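Local atomic coordinates of succinoglycan biosynthesis protein (Bacillus cereus ATCC 14579, PDB entry 3B55), a protein that binds a calcium ion and belongs to the erythromycin esterase family, although its own substrate and reaction are not established. Residues A[207-210]-A[215-218]; A[179-184]-A[201-206]; A[233-238]-A[261-266]; A[265-270]-A[280-285]; A[255-260]-A[288-293]. The protein carries 1 engineered substitution. All blocks are in the same frame, centred on the assembly; numbering follows the deposited sequence.

Interaction 1: residues A[207-210]-A[215-218]; sequences IPVT and TFES
V209 and F216 meet where the loop after helix 197-206 comes back against helix 213-217, and their side chains lie at a slant to one another. The CG2 methyl of V209 reaches CD1 of the phenylalanine ring at 4.0 Å. More intimate is the backbone of the same valine: its carbonyl O lies in the plane of the F216 ring, at the edge, 3.5 Å from F216 CD1, and comes to 3.2 Å from F216 CB. A carbonyl at an aromatic edge faces the slightly positive ring hydrogens, so the approach is probably mildly attractive, although no hydrogen bond crosses here. One residue earlier, T215 turns its methyl to the loop: CG2, trans to the backbone N (OG1 at chi1 -47°), sits 3.5 Å from P208 O and 3.9 Å from V209 CA. That rotation leaves OG1 on the other branch, where it is hydrogen-bonded to D212 OD1. S218, just past the helix, returns OG to T215 O at 3.0 Å, above the carbonyl plane. The pair joins the loop after helix 197-206 to helix 213-217; V209 and F216 both rest on Y227 of helix 221-240, while F216 also touches T266 of helix 250-268.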
# COMPACT_ATOMS: atom_id res chain seq x y z
N ILE A 207 0.95 15.63 -20.40
CA ILE A 207 1.55 16.18 -19.20
C ILE A 207 0.66 17.13 -18.40
O ILE A 207 0.39 16.89 -17.22
CB ILE A 207 2.89 16.87 -19.53
CG1 ILE A 207 3.92 15.82 -19.95
CG2 ILE A 207 3.40 17.66 -18.33
CD1 ILE A 207 5.23 16.39 -20.45
N PRO A 208 0.17 18.22 -19.02
CA PRO A 208 -0.69 19.17 -18.31
C PRO A 208 -2.03 18.64 -17.77
O PRO A 208 -2.57 19.21 -16.83
CB PRO A 208 -0.88 20.29 -19.32
CG PRO A 208 -0.82 19.57 -20.63
CD PRO A 208 0.36 18.65 -20.42
N VAL A 209 -2.56 17.57 -18.36
CA VAL A 209 -3.85 17.05 -17.89
C VAL A 209 -3.75 15.89 -16.90
O VAL A 209 -4.76 15.46 -16.34
CB VAL A 209 -4.75 16.61 -19.06
CG1 VAL A 209 -5.08 17.82 -19.93
CG2 VAL A 209 -4.07 15.53 -19.88
N THR A 210 -2.54 15.37 -16.68
CA THR A 210 -2.37 14.28 -15.73
C THR A 210 -1.67 14.74 -14.46
O THR A 210 -1.32 13.92 -13.61
CB THR A 210 -1.56 13.09 -16.33
OG1 THR A 210 -0.24 13.52 -16.67
CG2 THR A 210 -2.25 12.53 -17.56
N THR A 215 -7.75 17.91 -12.82
CA THR A 215 -7.55 18.47 -14.15
C THR A 215 -8.12 17.54 -15.21
O THR A 215 -8.83 17.98 -16.12
CB THR A 215 -6.06 18.67 -14.46
OG1 THR A 215 -5.41 19.32 -13.36
CG2 THR A 215 -5.90 19.53 -15.71
N PHE A 216 -7.84 16.25 -15.08
CA PHE A 216 -8.31 15.27 -16.06
C PHE A 216 -9.82 15.00 -16.05
O PHE A 216 -10.44 14.96 -17.11
CB PHE A 216 -7.58 13.94 -15.87
CG PHE A 216 -7.67 13.04 -17.07
CD1 PHE A 216 -6.70 13.09 -18.06
CD2 PHE A 216 -8.76 12.19 -17.23
CE1 PHE A 216 -6.80 12.30 -19.20
CE2 PHE A 216 -8.88 11.40 -18.37
CZ PHE A 216 -7.90 11.45 -19.35
N GLU A 217 -10.40 14.80 -14.88
CA GLU A 217 -11.83 14.52 -14.80
C GLU A 217 -12.66 15.75 -15.14
O GLU A 217 -13.85 15.63 -15.41
CB GLU A 217 -12.19 14.01 -13.40
N SER A 218 -12.04 16.92 -15.11
CA SER A 218 -12.78 18.14 -15.42
C SER A 218 -12.70 18.38 -16.93
O SER A 218 -13.00 19.47 -17.41
CB SER A 218 -12.18 19.33 -14.68
OG SER A 218 -11.09 19.88 -15.40

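Interaction 2: residues A[179-184]-A[201-206]; sequences NVYNNI and EKIKGL
Y181 lays its ring across I203 and L206; no hydrogen bond crosses between the two segments, and packing carries the contact. Its CD1 meets I203 CB at 3.9 Å, and CE1 lies equally far from L206 CB. Both aliphatic carbons approach the ring obliquely. The tyrosine and I203 run past one another in opposite senses, which brings I203 CD1 back to 4.1 Å from Y181 CB, whereas L206 crosses the tyrosine nearly at right angles. In I203 the CG1 branch stands between the backbone N and the carbonyl carbon (chi1 85°), the more congested of the staggered positions, and chi2 of 99° then carries CD1 toward Y181 CB.

The phenol tip looks beyond the two segments. Y181 OH passes 3.5 Å from L206 CB, but its hydrogen-bond partner is T210 OG1 in the loop beyond, and T210 OG1 is also bonded to L206 O. A buried hydroxyl is thus satisfied at the end of an otherwise apolar interface.

Helix 221-240 packs against I203 and L206, and helix 250-268 against Y181 and I184. The contact joins helices 178-192 and 197-206, consecutive along the chain, as an alpha-alpha hairpin within the helical part of this erythromycin esterase-like fold.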
# COMPACT_ATOMS: atom_id res chain seq x y z
N ASN A 179 8.12 13.55 -14.33
CA ASN A 179 9.26 12.63 -14.26
C ASN A 179 8.98 11.30 -14.95
O ASN A 179 9.89 10.69 -15.51
CB ASN A 179 9.70 12.40 -12.80
CG ASN A 179 8.54 12.06 -11.87
OD1 ASN A 179 7.38 12.05 -12.28
ND2 ASN A 179 8.87 11.77 -10.62
N VAL A 180 7.73 10.85 -14.91
CA VAL A 180 7.38 9.60 -15.56
C VAL A 180 7.53 9.76 -17.07
O VAL A 180 8.07 8.88 -17.74
CB VAL A 180 5.92 9.20 -15.24
CG1 VAL A 180 5.46 8.09 -16.18
CG2 VAL A 180 5.82 8.73 -13.79
N TYR A 181 7.05 10.88 -17.59
CA TYR A 181 7.13 11.18 -19.02
C TYR A 181 8.58 11.33 -19.47
O TYR A 181 8.94 10.87 -20.55
CB TYR A 181 6.35 12.46 -19.33
CG TYR A 181 4.86 12.30 -19.17
CD1 TYR A 181 4.10 11.61 -20.12
CD2 TYR A 181 4.20 12.81 -18.06
CE1 TYR A 181 2.73 11.44 -19.97
CE2 TYR A 181 2.82 12.65 -17.90
CZ TYR A 181 2.10 11.97 -18.86
OH TYR A 181 0.74 11.81 -18.71
N ASN A 182 9.41 11.98 -18.65
CA ASN A 182 10.81 12.16 -19.00
C ASN A 182 11.58 10.84 -19.04
O ASN A 182 12.59 10.74 -19.73
CB ASN A 182 11.51 13.13 -18.03
CG ASN A 182 11.01 14.55 -18.17
OD1 ASN A 182 10.71 15.01 -19.27
ND2 ASN A 182 10.94 15.27 -17.06
N ASN A 183 11.12 9.84 -18.29
CA ASN A 183 11.79 8.54 -18.32
C ASN A 183 11.59 7.91 -19.69
O ASN A 183 12.52 7.32 -20.26
CB ASN A 183 11.23 7.60 -17.25
CG ASN A 183 11.75 7.91 -15.86
OD1 ASN A 183 12.86 8.45 -15.70
ND2 ASN A 183 10.98 7.57 -14.84
N ILE A 184 10.38 8.02 -20.21
CA ILE A 184 10.05 7.47 -21.52
C ILE A 184 10.77 8.27 -22.60
O ILE A 184 11.36 7.70 -23.52
CB ILE A 184 8.53 7.52 -21.77
CG1 ILE A 184 7.80 6.66 -20.73
CG2 ILE A 184 8.21 7.03 -23.19
CD1 ILE A 184 6.29 6.80 -20.77
N GLU A 201 4.89 14.82 -28.72
CA GLU A 201 3.83 15.71 -28.25
C GLU A 201 2.52 15.04 -27.89
O GLU A 201 1.53 15.72 -27.65
CB GLU A 201 3.59 16.87 -29.20
CG GLU A 201 2.87 16.56 -30.46
CD GLU A 201 3.08 17.66 -31.48
OE1 GLU A 201 4.00 18.48 -31.27
OE2 GLU A 201 2.34 17.71 -32.49
N LYS A 202 2.51 13.72 -27.87
CA LYS A 202 1.34 13.00 -27.43
C LYS A 202 1.53 13.15 -25.93
O LYS A 202 0.59 13.45 -25.18
CB LYS A 202 1.44 11.53 -27.83
CG LYS A 202 0.59 11.14 -29.03
CD LYS A 202 0.95 9.74 -29.53
CE LYS A 202 0.41 9.49 -30.93
NZ LYS A 202 -1.08 9.47 -30.98
N ILE A 203 2.78 13.01 -25.51
CA ILE A 203 3.17 13.13 -24.11
C ILE A 203 3.13 14.61 -23.71
O ILE A 203 2.85 14.94 -22.55
CB ILE A 203 4.61 12.57 -23.86
CG1 ILE A 203 5.66 13.63 -24.16
CG2 ILE A 203 4.85 11.35 -24.72
CD1 ILE A 203 6.17 14.35 -22.93
N LYS A 204 3.42 15.49 -24.66
CA LYS A 204 3.43 16.92 -24.39
C LYS A 204 2.02 17.40 -24.07
O LYS A 204 1.83 18.33 -23.28
CB LYS A 204 4.01 17.66 -25.59
CG LYS A 204 4.54 19.05 -25.30
CD LYS A 204 5.42 19.52 -26.45
CE LYS A 204 5.72 20.99 -26.36
NZ LYS A 204 4.45 21.75 -26.43
N GLY A 205 1.03 16.76 -24.68
CA GLY A 205 -0.35 17.13 -24.44
C GLY A 205 -0.88 16.44 -23.19
O GLY A 205 -1.76 16.94 -22.51
N LEU A 206 -0.33 15.27 -22.89
CA LEU A 206 -0.75 14.50 -21.72
C LEU A 206 -0.25 15.07 -20.39
O LEU A 206 -0.95 15.00 -19.38
CB LEU A 206 -0.27 13.05 -21.85
CG LEU A 206 -1.12 12.11 -22.69
CD1 LEU A 206 -0.32 10.87 -23.04
CD2 LEU A 206 -2.40 11.75 -21.93

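Interaction 3: residues A[233-238]-A[261-266]; sequences TISALL and IIEQFT. Engineered in segment 233-238: T233 (natural residue Gln).
S235 and E263 form a single polar bridge between helices 221-240 and 250-268, at the surface of the helical region and away from the calcium site. Their CA atoms are 8.2 Å apart, the nearest pair across the two segments, and both side chains set out toward the opposite helix. The hydroxyl S235 OG donates to E263 OE2 over 2.7 Å. It meets that oxygen from above the carboxylate plane, about 40° out of it, so the bond is short without lying in the plane of the acceptor group.

The reach is unequal. Serine has one atom beyond CB, and glutamate supplies the rest of the span: its chain is extended past CG (chi2 -176°) and carries CD to 3.6 Å from S235 OG. The same carboxylate oxygen also comes to 3.1 Å from S235 CB, which places the acid close against the serine as well as at its hydroxyl. On the inner side of the bridge, I234 and I262 are buried and point toward the facing helix, without close contact between the two segments. I234 packs on I203 of helix 197-206, whereas I262 finds A231, one turn before S235 on helix 221-240.

E263 also has a long, weak ion pair with R260, one turn earlier on its own helix. A serine donor together with a nearby arginine would be expected to stabilise the negative charge of the glutamate. The chemistry therefore implies a short, probably charge-assisted tie from hydroxyl to carboxylate, on the more exposed side of two helices that also share apolar contacts.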
# COMPACT_ATOMS: atom_id res chain seq x y z
N THR A 233 -1.62 4.45 -27.46
CA THR A 233 -0.71 4.59 -28.58
C THR A 233 0.75 4.64 -28.16
O THR A 233 1.60 4.04 -28.81
CB THR A 233 -1.06 5.85 -29.40
OG1 THR A 233 -2.23 5.60 -30.19
CG2 THR A 233 0.09 6.24 -30.31
N ILE A 234 1.05 5.35 -27.07
CA ILE A 234 2.43 5.43 -26.60
C ILE A 234 2.93 4.04 -26.23
O ILE A 234 4.02 3.65 -26.62
CB ILE A 234 2.55 6.37 -25.38
CG1 ILE A 234 2.30 7.81 -25.82
CG2 ILE A 234 3.93 6.22 -24.75
CD1 ILE A 234 2.46 8.83 -24.71
N SER A 235 2.12 3.31 -25.46
CA SER A 235 2.48 1.95 -25.06
C SER A 235 2.59 1.05 -26.28
O SER A 235 3.50 0.23 -26.37
CB SER A 235 1.42 1.39 -24.11
OG SER A 235 1.50 2.03 -22.85
N ALA A 236 1.66 1.20 -27.21
CA ALA A 236 1.68 0.40 -28.42
C ALA A 236 2.96 0.69 -29.20
O ALA A 236 3.56 -0.21 -29.77
CB ALA A 236 0.46 0.72 -29.29
N LEU A 237 3.39 1.95 -29.21
CA LEU A 237 4.60 2.31 -29.93
C LEU A 237 5.84 1.62 -29.35
O LEU A 237 6.69 1.14 -30.08
CB LEU A 237 4.81 3.83 -29.92
CG LEU A 237 6.09 4.29 -30.63
CD1 LEU A 237 5.92 5.71 -31.11
CD2 LEU A 237 7.29 4.16 -29.71
N LEU A 238 5.94 1.59 -28.02
CA LEU A 238 7.08 0.95 -27.39
C LEU A 238 7.08 -0.56 -27.64
O LEU A 238 8.14 -1.16 -27.81
CB LEU A 238 7.06 1.24 -25.88
CG LEU A 238 7.32 2.69 -25.47
CD1 LEU A 238 6.98 2.87 -24.01
CD2 LEU A 238 8.77 3.05 -25.74
N ILE A 261 1.49 3.20 -16.55
CA ILE A 261 0.93 4.08 -15.52
C ILE A 261 0.04 5.15 -16.14
O ILE A 261 -1.01 5.49 -15.59
CB ILE A 261 2.06 4.76 -14.70
CG1 ILE A 261 2.83 3.70 -13.91
CG2 ILE A 261 1.46 5.80 -13.77
CD1 ILE A 261 2.02 2.99 -12.84
N ILE A 262 0.45 5.68 -17.29
CA ILE A 262 -0.31 6.71 -17.99
C ILE A 262 -1.67 6.15 -18.43
O ILE A 262 -2.68 6.85 -18.36
CB ILE A 262 0.45 7.22 -19.23
CG1 ILE A 262 1.87 7.63 -18.84
CG2 ILE A 262 -0.29 8.40 -19.84
CD1 ILE A 262 2.77 7.96 -20.01
N GLU A 263 -1.68 4.90 -18.90
CA GLU A 263 -2.94 4.28 -19.32
C GLU A 263 -3.82 4.04 -18.10
O GLU A 263 -5.05 4.21 -18.16
CB GLU A 263 -2.68 2.93 -19.99
CG GLU A 263 -2.05 2.99 -21.37
CD GLU A 263 -1.94 1.61 -21.99
OE1 GLU A 263 -2.96 1.09 -22.49
OE2 GLU A 263 -0.83 1.05 -21.95
N GLN A 264 -3.21 3.63 -16.99
CA GLN A 264 -3.96 3.37 -15.77
C GLN A 264 -4.64 4.65 -15.30
O GLN A 264 -5.81 4.64 -14.91
CB GLN A 264 -3.03 2.86 -14.66
CG GLN A 264 -2.53 1.43 -14.87
CD GLN A 264 -1.53 1.02 -13.81
OE1 GLN A 264 -1.16 1.82 -12.95
NE2 GLN A 264 -1.06 -0.22 -13.88
N PHE A 265 -3.90 5.75 -15.34
CA PHE A 265 -4.45 7.02 -14.92
C PHE A 265 -5.56 7.51 -15.84
O PHE A 265 -6.64 7.86 -15.38
CB PHE A 265 -3.32 8.07 -14.82
CG PHE A 265 -3.81 9.45 -14.48
CD1 PHE A 265 -4.22 10.34 -15.47
CD2 PHE A 265 -3.92 9.85 -13.15
CE1 PHE A 265 -4.72 11.60 -15.15
CE2 PHE A 265 -4.43 11.11 -12.81
CZ PHE A 265 -4.83 11.98 -13.82
N THR A 266 -5.31 7.53 -17.15
CA THR A 266 -6.31 8.00 -18.10
C THR A 266 -7.58 7.15 -18.16
O THR A 266 -8.69 7.68 -18.21
CB THR A 266 -5.73 8.12 -19.53
OG1 THR A 266 -5.26 6.84 -19.96
CG2 THR A 266 -4.57 9.11 -19.56

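Interaction 4: residues A[265-270]-A[280-285]; sequences FTTMLA and YLKHDI
K282 lies along T267 and M268 at the end of helix 250-268, where that helix and helix 278-298, joined by a connecting loop, form an alpha-alpha hairpin in this erythromycin esterase-like fold. Followed outward, the lysine begins with CB at 4.1 Å from M268 CB. With CG trans to the carbonyl carbon (chi1 -66°) the chain then runs past the helix end, and CD settles 3.7 Å from M268 CA and equally far from T267 O. CE lies 3.9 Å from T267 CG2, the two side chains crossing at about a right angle. A bend at the last torsion, chi4 79°, turns the amine aside. There NZ bonds to T271 OG1, and M268 O is bonded to that hydroxyl as well, so the loop threonine links the lysine tip to the C-terminal end of the helix. The long methylene chain serves as apolar cover and only its tip is polar.

M268 carries the second half of the contact. Its side chain and that of H283 run alongside one another in the same direction, and the selenium lies obliquely to the imidazole, 64° off the ring normal. The ring's two nitrogens have partners elsewhere: ND1 bonds to Y320 and NE2 to D172, which together fix its rotation. H283 stands about 7 Å by side chain from the calcium ligand E113, so this packing belongs to the surroundings of the metal rather than to its first shell. The selenium SE of M268 rests 3.8 Å from H283 CB.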
# COMPACT_ATOMS: atom_id res chain seq x y z
N PHE A 265 -3.90 5.75 -15.34
CA PHE A 265 -4.45 7.02 -14.92
C PHE A 265 -5.56 7.51 -15.84
O PHE A 265 -6.64 7.86 -15.38
CB PHE A 265 -3.32 8.07 -14.82
CG PHE A 265 -3.81 9.45 -14.48
CD1 PHE A 265 -4.22 10.34 -15.47
CD2 PHE A 265 -3.92 9.85 -13.15
CE1 PHE A 265 -4.72 11.60 -15.15
CE2 PHE A 265 -4.43 11.11 -12.81
CZ PHE A 265 -4.83 11.98 -13.82
N THR A 266 -5.31 7.53 -17.15
CA THR A 266 -6.31 8.00 -18.10
C THR A 266 -7.58 7.15 -18.16
O THR A 266 -8.69 7.68 -18.21
CB THR A 266 -5.73 8.12 -19.53
OG1 THR A 266 -5.26 6.84 -19.96
CG2 THR A 266 -4.57 9.11 -19.56
N THR A 267 -7.41 5.83 -18.16
CA THR A 267 -8.55 4.92 -18.22
C THR A 267 -9.43 5.02 -16.97
O THR A 267 -10.66 5.08 -17.08
CB THR A 267 -8.08 3.46 -18.40
OG1 THR A 267 -7.54 3.30 -19.72
CG2 THR A 267 -9.24 2.50 -18.21
N MSE A 268 -8.81 5.03 -15.80
CA MSE A 268 -9.55 5.13 -14.55
C MSE A 268 -10.41 6.39 -14.49
O MSE A 268 -11.54 6.36 -14.00
CB MSE A 268 -8.59 5.14 -13.36
CG MSE A 268 -9.22 5.74 -12.09
SE MSE A 268 -8.08 5.77 -10.52
CE MSE A 268 -6.93 7.27 -10.98
N LEU A 269 -9.87 7.50 -14.97
CA LEU A 269 -10.59 8.77 -14.93
C LEU A 269 -11.45 9.08 -16.15
O LEU A 269 -12.05 10.15 -16.23
CB LEU A 269 -9.60 9.90 -14.68
CG LEU A 269 -9.15 9.89 -13.21
CD1 LEU A 269 -7.95 10.78 -13.02
CD2 LEU A 269 -10.31 10.34 -12.34
N ALA A 270 -11.50 8.13 -17.08
CA ALA A 270 -12.30 8.29 -18.29
C ALA A 270 -13.57 7.45 -18.11
O ALA A 270 -14.32 7.23 -19.05
CB ALA A 270 -11.53 7.80 -19.50
N TYR A 280 -13.33 3.22 -8.76
CA TYR A 280 -12.67 2.52 -7.67
C TYR A 280 -12.21 1.13 -8.06
O TYR A 280 -11.17 0.67 -7.60
CB TYR A 280 -13.62 2.44 -6.48
CG TYR A 280 -14.07 3.80 -6.06
CD1 TYR A 280 -13.26 4.61 -5.27
CD2 TYR A 280 -15.29 4.33 -6.51
CE1 TYR A 280 -13.63 5.90 -4.95
CE2 TYR A 280 -15.67 5.62 -6.19
CZ TYR A 280 -14.84 6.41 -5.41
OH TYR A 280 -15.20 7.69 -5.07
N LEU A 281 -12.99 0.45 -8.89
CA LEU A 281 -12.62 -0.88 -9.34
C LEU A 281 -11.31 -0.75 -10.10
O LEU A 281 -10.36 -1.49 -9.85
CB LEU A 281 -13.69 -1.47 -10.26
CG LEU A 281 -13.36 -2.85 -10.86
CD1 LEU A 281 -13.32 -3.88 -9.74
CD2 LEU A 281 -14.40 -3.22 -11.90
N LYS A 282 -11.27 0.21 -11.02
CA LYS A 282 -10.07 0.44 -11.82
C LYS A 282 -8.93 0.94 -10.95
O LYS A 282 -7.77 0.63 -11.22
CB LYS A 282 -10.35 1.47 -12.93
CG LYS A 282 -11.33 1.01 -14.00
CD LYS A 282 -11.31 1.98 -15.18
CE LYS A 282 -12.45 1.74 -16.16
NZ LYS A 282 -13.73 2.32 -15.67
N HIS A 283 -9.25 1.71 -9.91
CA HIS A 283 -8.20 2.22 -9.05
C HIS A 283 -7.40 1.09 -8.44
O HIS A 283 -6.18 1.04 -8.59
CB HIS A 283 -8.76 3.09 -7.92
CG HIS A 283 -7.70 3.66 -7.02
ND1 HIS A 283 -7.80 3.63 -5.64
CD2 HIS A 283 -6.51 4.25 -7.30
CE1 HIS A 283 -6.71 4.17 -5.11
NE2 HIS A 283 -5.92 4.56 -6.10
N ASP A 284 -8.07 0.16 -7.76
CA ASP A 284 -7.33 -0.93 -7.13
C ASP A 284 -6.86 -2.01 -8.08
O ASP A 284 -5.99 -2.81 -7.73
CB ASP A 284 -8.14 -1.53 -5.98
CG ASP A 284 -7.82 -0.86 -4.64
OD1 ASP A 284 -7.54 0.36 -4.64
OD2 ASP A 284 -7.83 -1.54 -3.59
N ILE A 285 -7.43 -2.06 -9.28
CA ILE A 285 -6.96 -3.03 -10.25
C ILE A 285 -5.54 -2.55 -10.59
O ILE A 285 -4.59 -3.33 -10.60
CB ILE A 285 -7.85 -3.05 -11.52
CG1 ILE A 285 -9.06 -3.96 -11.26
CG2 ILE A 285 -7.04 -3.51 -12.73
CD1 ILE A 285 -9.96 -4.14 -12.46

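Interaction 5: residues A[255-260]-A[288-293]; sequences IKQNAR and YENAKW
Segments 255-260 and 288-293 of helices 250-268 and 278-298 run almost exactly antiparallel, their axes inclined at 172° and 11.7 Å apart, a wide spacing that large side chains fill. They lie farther from the connecting loop of the alpha-alpha hairpin made by these two helices.

Q257 and W293 dominate. The glutamine amide lies flat on the indole, the two planes only 15° apart, with NE2 over the ring face at 3.5 Å from W293 CD1. Beside it, over the same face, CG makes a CH-pi contact, 3.9 Å from the centroid of the five-membered ring and nearly on its normal. A bend at chi2 (59°) folds the glutamine so that methylene and amide can both lie on the aromatic surface. Its OE1 reaches toward the buried N290 amide, whose plane stands nearly perpendicular. W293 is gripped further by H297, stacked on it, and by W254 edge-to-face.

Nearer the surface, R260 and E289 cross at about a right angle. E289 OE1 lies over a face of the guanidinium, well out of its plane, so the salt bridge is one of charge with no N-H aimed at the oxygen. R260 NH2 and E289 OE1 are 3.6 Å apart.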
# COMPACT_ATOMS: atom_id res chain seq x y z
N ILE A 255 10.50 1.08 -18.56
CA ILE A 255 9.89 2.05 -19.47
C ILE A 255 8.45 1.67 -19.79
O ILE A 255 7.54 2.49 -19.68
CB ILE A 255 10.70 2.16 -20.77
CG1 ILE A 255 12.14 2.56 -20.44
CG2 ILE A 255 10.05 3.16 -21.71
CD1 ILE A 255 12.27 3.82 -19.58
N LYS A 256 8.26 0.41 -20.16
CA LYS A 256 6.95 -0.12 -20.50
C LYS A 256 5.95 0.09 -19.36
O LYS A 256 4.79 0.45 -19.59
CB LYS A 256 7.08 -1.61 -20.82
CG LYS A 256 5.83 -2.24 -21.36
CD LYS A 256 6.13 -3.62 -21.93
CE LYS A 256 4.87 -4.25 -22.47
NZ LYS A 256 4.17 -3.29 -23.36
N GLN A 257 6.40 -0.11 -18.12
CA GLN A 257 5.54 0.05 -16.96
C GLN A 257 5.20 1.52 -16.74
O GLN A 257 4.07 1.85 -16.38
CB GLN A 257 6.22 -0.52 -15.71
CG GLN A 257 5.36 -0.42 -14.47
CD GLN A 257 4.03 -1.14 -14.61
OE1 GLN A 257 3.17 -1.04 -13.73
NE2 GLN A 257 3.85 -1.87 -15.71
N ASN A 258 6.19 2.39 -16.95
CA ASN A 258 5.98 3.83 -16.81
C ASN A 258 4.86 4.25 -17.77
O ASN A 258 4.03 5.09 -17.43
CB ASN A 258 7.26 4.59 -17.15
CG ASN A 258 8.28 4.55 -16.02
OD1 ASN A 258 8.30 5.43 -15.16
ND2 ASN A 258 9.11 3.52 -16.00
N ALA A 259 4.85 3.67 -18.97
CA ALA A 259 3.82 3.99 -19.95
C ALA A 259 2.49 3.40 -19.47
O ALA A 259 1.43 3.99 -19.64
CB ALA A 259 4.18 3.41 -21.32
N ARG A 260 2.58 2.23 -18.86
CA ARG A 260 1.40 1.55 -18.34
C ARG A 260 0.71 2.43 -17.29
O ARG A 260 -0.51 2.40 -17.15
CB ARG A 260 1.81 0.23 -17.69
CG ARG A 260 0.63 -0.65 -17.37
CD ARG A 260 0.09 -1.29 -18.63
NE ARG A 260 -1.21 -1.93 -18.39
CZ ARG A 260 -2.37 -1.28 -18.38
NH1 ARG A 260 -2.40 0.03 -18.60
NH2 ARG A 260 -3.49 -1.93 -18.15
N TYR A 288 -3.01 -3.09 -7.85
CA TYR A 288 -2.76 -4.53 -7.85
C TYR A 288 -1.72 -4.86 -8.92
O TYR A 288 -0.75 -5.57 -8.66
CB TYR A 288 -4.06 -5.29 -8.17
CG TYR A 288 -3.87 -6.61 -8.90
CD1 TYR A 288 -3.21 -7.68 -8.29
CD2 TYR A 288 -4.39 -6.80 -10.18
CE1 TYR A 288 -3.06 -8.90 -8.95
CE2 TYR A 288 -4.25 -8.02 -10.85
CZ TYR A 288 -3.58 -9.07 -10.22
OH TYR A 288 -3.43 -10.28 -10.86
N GLU A 289 -1.95 -4.32 -10.12
CA GLU A 289 -1.07 -4.54 -11.26
C GLU A 289 0.34 -4.03 -11.00
O GLU A 289 1.32 -4.66 -11.39
CB GLU A 289 -1.63 -3.87 -12.53
CG GLU A 289 -2.96 -4.42 -13.01
CD GLU A 289 -3.37 -3.86 -14.37
OE1 GLU A 289 -2.84 -2.80 -14.77
OE2 GLU A 289 -4.23 -4.48 -15.04
N ASN A 290 0.43 -2.88 -10.34
CA ASN A 290 1.72 -2.29 -10.04
C ASN A 290 2.47 -3.09 -8.99
O ASN A 290 3.69 -3.20 -9.04
CB ASN A 290 1.54 -0.83 -9.61
CG ASN A 290 1.03 0.04 -10.74
OD1 ASN A 290 0.46 1.12 -10.52
ND2 ASN A 290 1.22 -0.44 -11.97
N ALA A 291 1.73 -3.65 -8.03
CA ALA A 291 2.33 -4.46 -6.98
C ALA A 291 2.73 -5.81 -7.59
O ALA A 291 3.75 -6.39 -7.21
CB ALA A 291 1.33 -4.67 -5.86
N LYS A 292 1.93 -6.30 -8.53
CA LYS A 292 2.23 -7.58 -9.18
C LYS A 292 3.45 -7.41 -10.09
O LYS A 292 4.34 -8.26 -10.10
CB LYS A 292 1.04 -8.06 -10.01
CG LYS A 292 1.33 -9.37 -10.72
CD LYS A 292 0.07 -10.07 -11.22
CE LYS A 292 -0.26 -9.68 -12.65
NZ LYS A 292 -1.19 -10.68 -13.25
N TRP A 293 3.48 -6.32 -10.84
CA TRP A 293 4.61 -6.05 -11.73
C TRP A 293 5.94 -6.06 -10.94
O TRP A 293 6.94 -6.61 -11.40
CB TRP A 293 4.42 -4.69 -12.41
CG TRP A 293 5.54 -4.33 -13.31
CD1 TRP A 293 5.65 -4.62 -14.64
CD2 TRP A 293 6.77 -3.71 -12.94
NE1 TRP A 293 6.88 -4.22 -15.11
CE2 TRP A 293 7.59 -3.66 -14.09
CE3 TRP A 293 7.27 -3.19 -11.73
CZ2 TRP A 293 8.88 -3.11 -14.07
CZ3 TRP A 293 8.56 -2.65 -11.71
CH2 TRP A 293 9.35 -2.62 -12.88

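Helix 250-268 is common to interactions 3, 4 and 5: it turns one side to helix 221-240 and another to helix 278-298, on which interactions 4 and 5 lie 14 Å apart between centres. Interactions 1 and 2 lie farther from the centre of the chain, 13 Å apart between centres, and meet where I207 CG1 packs 3.6 Å from Y181 CD2. The ring of F265 joins interaction 1 to helix 250-268, its CE1 3.6 Å from T210 CG2, and I262 CD1 does likewise for interaction 2, 3.5 Å from Y181 CE1. Interaction 4 comes nearest the metal, the H283 side chain being about 7 Å from the calcium ion; in interaction 5 the N290 side chain is about 10 Å from that of the calcium ligand E113.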